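Phosphoribulokinase (Rhodobacter sphaeroides, PDB 1A7J) catalyses the ATP-dependent phosphorylation of D-ribulose 5-phosphate to D-ribulose 1,5-bisphosphate, a step of the Calvin cycle. Local coordinates at residues Q164-D169 with E178-V183. Residues are numbered along the deposited sequence; the frame is centred on the assembly and turned at random.
Sequences QKIHRD and EAVTDV. With SO4 (sulfate ion), chain B.
Val-183 and Val-180, on the first turn of helix 180-195, face Lys-165 and Ile-166 in the last turn of helix 158-168, and Asp-169 just past its end. This is a helix-helix contact at the surface of a P-loop kinase fold, and Lys-165 and Asp-169 belong to the catalytic site. The two helices are joined by a loop, and the contact is small, made by the two valines against an isoleucine and the flanks of a lysine and an aspartate. CG1 of Val-183 serves two partners. It lies 3.8 Å from OD2 of Asp-169, the two side chains coming from opposite directions. It also lies 4.1 Å from CE of Lys-165, whose chain crosses the valine at about a right angle. One turn earlier, CG1 of Val-180 meets CG1 of Ile-166 at 4.1 Å, again with the side chains crossed. Phe-218 also touches this isoleucine. The lysine chain leaves with CG anti to its own N, bends at chi2 (70°) and then runs extended. That bend carries the amine to Asp-169, four residues on, where a salt bridge forms. A weak bond from the same NZ reaches O4 of the sulfate at 3.4 Å. The sulfate, probably from the crystallisation liquor, is also held by ND1 of His-69. With an alanine at Lys-165, the Asp-169 carboxylate would probably lose its salt-bridge partner, the sulfate its weak bond, and CG1 of Val-183 its contact with CE. Asp-169 is poorly ordered, so the bridge is read with caution: as modelled, NZ of Lys-165 sits 3.1 Å from OD1, above the carboxylate and 44° out of its plane.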
ATOM      1  N   GLN A 164       5.831  -0.777 -13.953  1.00 13.09           N
ATOM      2  CA  GLN A 164       4.652  -0.047 -13.511  1.00 14.56           C
ATOM      3  C   GLN A 164       4.972   1.437 -13.406  1.00 17.63           C
ATOM      4  O   GLN A 164       4.152   2.276 -13.750  1.00 21.38           O
ATOM      5  CB  GLN A 164       4.133  -0.580 -12.162  1.00 18.54           C
ATOM      6  CG  GLN A 164       2.997  -1.592 -12.316  1.00 23.75           C
ATOM      7  CD  GLN A 164       2.530  -2.241 -11.012  1.00 26.36           C
ATOM      8  OE1 GLN A 164       2.926  -1.840  -9.917  1.00 29.59           O
ATOM      9  NE2 GLN A 164       1.630  -3.215 -11.133  1.00 27.57           N
ATOM     10  N   LYS A 165       6.213   1.754 -13.070  1.00 19.98           N
ATOM     11  CA  LYS A 165       6.593   3.131 -12.819  1.00 17.72           C
ATOM     12  C   LYS A 165       6.976   3.836 -14.115  1.00 20.38           C
ATOM     13  O   LYS A 165       6.569   4.966 -14.350  1.00 19.40           O
ATOM     14  CB  LYS A 165       7.753   3.174 -11.835  1.00 12.17           C
ATOM     15  CG  LYS A 165       8.454   4.485 -11.802  1.00 11.94           C
ATOM     16  CD  LYS A 165       7.578   5.535 -11.173  1.00 22.89           C
ATOM     17  CE  LYS A 165       8.289   6.883 -11.135  1.00 31.65           C
ATOM     18  NZ  LYS A 165       7.387   8.017 -10.732  1.00 34.57           N
ATOM     19  N   ILE A 166       7.727   3.142 -14.967  1.00 27.17           N
ATOM     20  CA  ILE A 166       8.221   3.682 -16.231  1.00 21.51           C
ATOM     21  C   ILE A 166       7.018   4.021 -17.082  1.00 28.12           C
ATOM     22  O   ILE A 166       7.007   5.042 -17.770  1.00 35.55           O
ATOM     23  CB  ILE A 166       9.099   2.657 -16.977  1.00  9.59           C
ATOM     24  CG1 ILE A 166      10.493   2.602 -16.376  1.00  3.82           C
ATOM     25  CG2 ILE A 166       9.269   3.041 -18.391  1.00  9.53           C
ATOM     26  CD1 ILE A 166      11.001   1.234 -16.289  1.00  6.48           C
ATOM     27  N   HIS A 167       5.938   3.280 -16.882  1.00 30.99           N
ATOM     28  CA  HIS A 167       4.711   3.598 -17.576  1.00 39.26           C
ATOM     29  C   HIS A 167       3.974   4.827 -17.062  1.00 45.69           C
ATOM     30  O   HIS A 167       3.481   5.606 -17.871  1.00 54.15           O
ATOM     31  CB  HIS A 167       3.797   2.387 -17.627  1.00 35.35           C
ATOM     32  CG  HIS A 167       4.032   1.532 -18.828  1.00 38.74           C
ATOM     33  ND1 HIS A 167       5.280   1.026 -19.130  1.00 39.43           N
ATOM     34  CD2 HIS A 167       3.242   1.243 -19.891  1.00 38.09           C
ATOM     35  CE1 HIS A 167       5.249   0.475 -20.334  1.00 35.84           C
ATOM     36  NE2 HIS A 167       4.023   0.591 -20.815  1.00 35.81           N
ATOM     37  N   ARG A 168       4.013   5.088 -15.755  1.00 47.93           N
ATOM     38  CA  ARG A 168       3.413   6.312 -15.217  1.00 47.47           C
ATOM     39  C   ARG A 168       4.218   7.534 -15.659  1.00 51.08           C
ATOM     40  O   ARG A 168       3.725   8.659 -15.591  1.00 49.80           O
ATOM     41  CB  ARG A 168       3.375   6.304 -13.684  1.00 46.51           C
ATOM     42  CG  ARG A 168       2.416   5.325 -13.024  1.00 51.69           C
ATOM     43  CD  ARG A 168       2.646   5.295 -11.491  1.00 52.25           C
ATOM     44  NE  ARG A 168       2.373   3.982 -10.883  1.00 53.76           N
ATOM     45  CZ  ARG A 168       2.971   3.497  -9.788  1.00 52.83           C
ATOM     46  NH1 ARG A 168       4.070   4.066  -9.301  1.00 47.48           N
ATOM     47  NH2 ARG A 168       2.529   2.366  -9.245  1.00 51.42           N
ATOM     48  N   ASP A 169       5.496   7.323 -15.970  1.00 56.49           N
ATOM     49  CA  ASP A 169       6.417   8.424 -16.259  1.00 59.10           C
ATOM     50  C   ASP A 169       6.654   8.606 -17.749  1.00 60.74           C
ATOM     51  O   ASP A 169       7.473   9.433 -18.161  1.00 66.09           O
ATOM     52  CB  ASP A 169       7.768   8.211 -15.557  1.00 58.33           C
ATOM     53  CG  ASP A 169       7.831   8.848 -14.169  1.00 59.40           C
ATOM     54  OD1 ASP A 169       6.763   9.155 -13.591  1.00 60.86           O
ATOM     55  OD2 ASP A 169       8.958   9.026 -13.650  1.00 60.47           O
ATOM     56  N   GLU A 178      15.946  14.273 -16.219  1.00 62.45           N
ATOM     57  CA  GLU A 178      16.337  12.967 -15.677  1.00 56.42           C
ATOM     58  C   GLU A 178      15.656  11.814 -16.402  1.00 52.70           C
ATOM     59  O   GLU A 178      14.454  11.846 -16.686  1.00 49.15           O
ATOM     60  CB  GLU A 178      16.075  12.870 -14.164  1.00 56.35           C
ATOM     61  CG  GLU A 178      17.376  12.679 -13.327  1.00 56.35           C
ATOM     62  CD  GLU A 178      17.127  12.246 -11.886  1.00 48.32           C
ATOM     63  OE1 GLU A 178      15.940  12.074 -11.510  1.00 44.42           O
ATOM     64  OE2 GLU A 178      18.121  12.085 -11.134  1.00 43.70           O
ATOM     65  N   ALA A 179      16.485  10.859 -16.809  1.00 51.09           N
ATOM     66  CA  ALA A 179      16.050   9.756 -17.651  1.00 52.08           C
ATOM     67  C   ALA A 179      15.538   8.644 -16.760  1.00 51.96           C
ATOM     68  O   ALA A 179      15.932   8.570 -15.595  1.00 53.76           O
ATOM     69  CB  ALA A 179      17.217   9.245 -18.499  1.00 50.26           C
ATOM     70  N   VAL A 180      14.788   7.708 -17.344  1.00 46.41           N
ATOM     71  CA  VAL A 180      14.117   6.680 -16.556  1.00 42.78           C
ATOM     72  C   VAL A 180      15.103   5.845 -15.751  1.00 37.69           C
ATOM     73  O   VAL A 180      14.826   5.484 -14.606  1.00 36.06           O
ATOM     74  CB  VAL A 180      13.240   5.760 -17.435  1.00 42.22           C
ATOM     75  CG1 VAL A 180      11.815   6.319 -17.501  1.00 42.82           C
ATOM     76  CG2 VAL A 180      13.837   5.629 -18.830  1.00 48.12           C
ATOM     77  N   THR A 181      16.321   5.722 -16.267  1.00 30.65           N
ATOM     78  CA  THR A 181      17.351   4.975 -15.566  1.00 25.40           C
ATOM     79  C   THR A 181      17.726   5.694 -14.279  1.00 25.38           C
ATOM     80  O   THR A 181      17.873   5.072 -13.229  1.00 27.74           O
ATOM     81  CB  THR A 181      18.592   4.809 -16.429  1.00 24.88           C
ATOM     82  OG1 THR A 181      18.717   5.953 -17.285  1.00 32.40           O
ATOM     83  CG2 THR A 181      18.491   3.541 -17.277  1.00 20.69           C
ATOM     84  N   ASP A 182      17.771   7.017 -14.348  1.00 28.80           N
ATOM     85  CA  ASP A 182      18.198   7.835 -13.223  1.00 27.06           C
ATOM     86  C   ASP A 182      17.065   8.037 -12.238  1.00 23.69           C
ATOM     87  O   ASP A 182      17.312   8.209 -11.055  1.00 29.80           O
ATOM     88  CB  ASP A 182      18.731   9.191 -13.710  1.00 32.81           C
ATOM     89  CG  ASP A 182      20.200   9.137 -14.104  1.00 39.28           C
ATOM     90  OD1 ASP A 182      21.068   9.293 -13.211  1.00 50.03           O
ATOM     91  OD2 ASP A 182      20.493   8.899 -15.294  1.00 44.65           O
ATOM     92  N   VAL A 183      15.827   7.971 -12.726  1.00 19.92           N
ATOM     93  CA  VAL A 183      14.634   8.065 -11.879  1.00 16.59           C
ATOM     94  C   VAL A 183      14.436   6.737 -11.165  1.00 18.28           C
ATOM     95  O   VAL A 183      13.860   6.678 -10.081  1.00 22.49           O
ATOM     96  CB  VAL A 183      13.356   8.392 -12.721  1.00 19.13           C
ATOM     97  CG1 VAL A 183      12.152   7.663 -12.198  1.00 21.75           C
ATOM     98  CG2 VAL A 183      13.049   9.865 -12.664  1.00 28.63           C
TER
HETATM   99  S   SO4 B 401       8.960   9.720  -7.473  1.00 85.48           S
HETATM  100  O1  SO4 B 401       9.799  10.436  -6.556  1.00 85.48           O
HETATM  101  O2  SO4 B 401       8.454   8.529  -6.845  1.00 85.48           O
HETATM  102  O3  SO4 B 401       7.868  10.561  -7.858  1.00 85.48           O
HETATM  103  O4  SO4 B 401       9.711   9.369  -8.625  1.00 85.48           O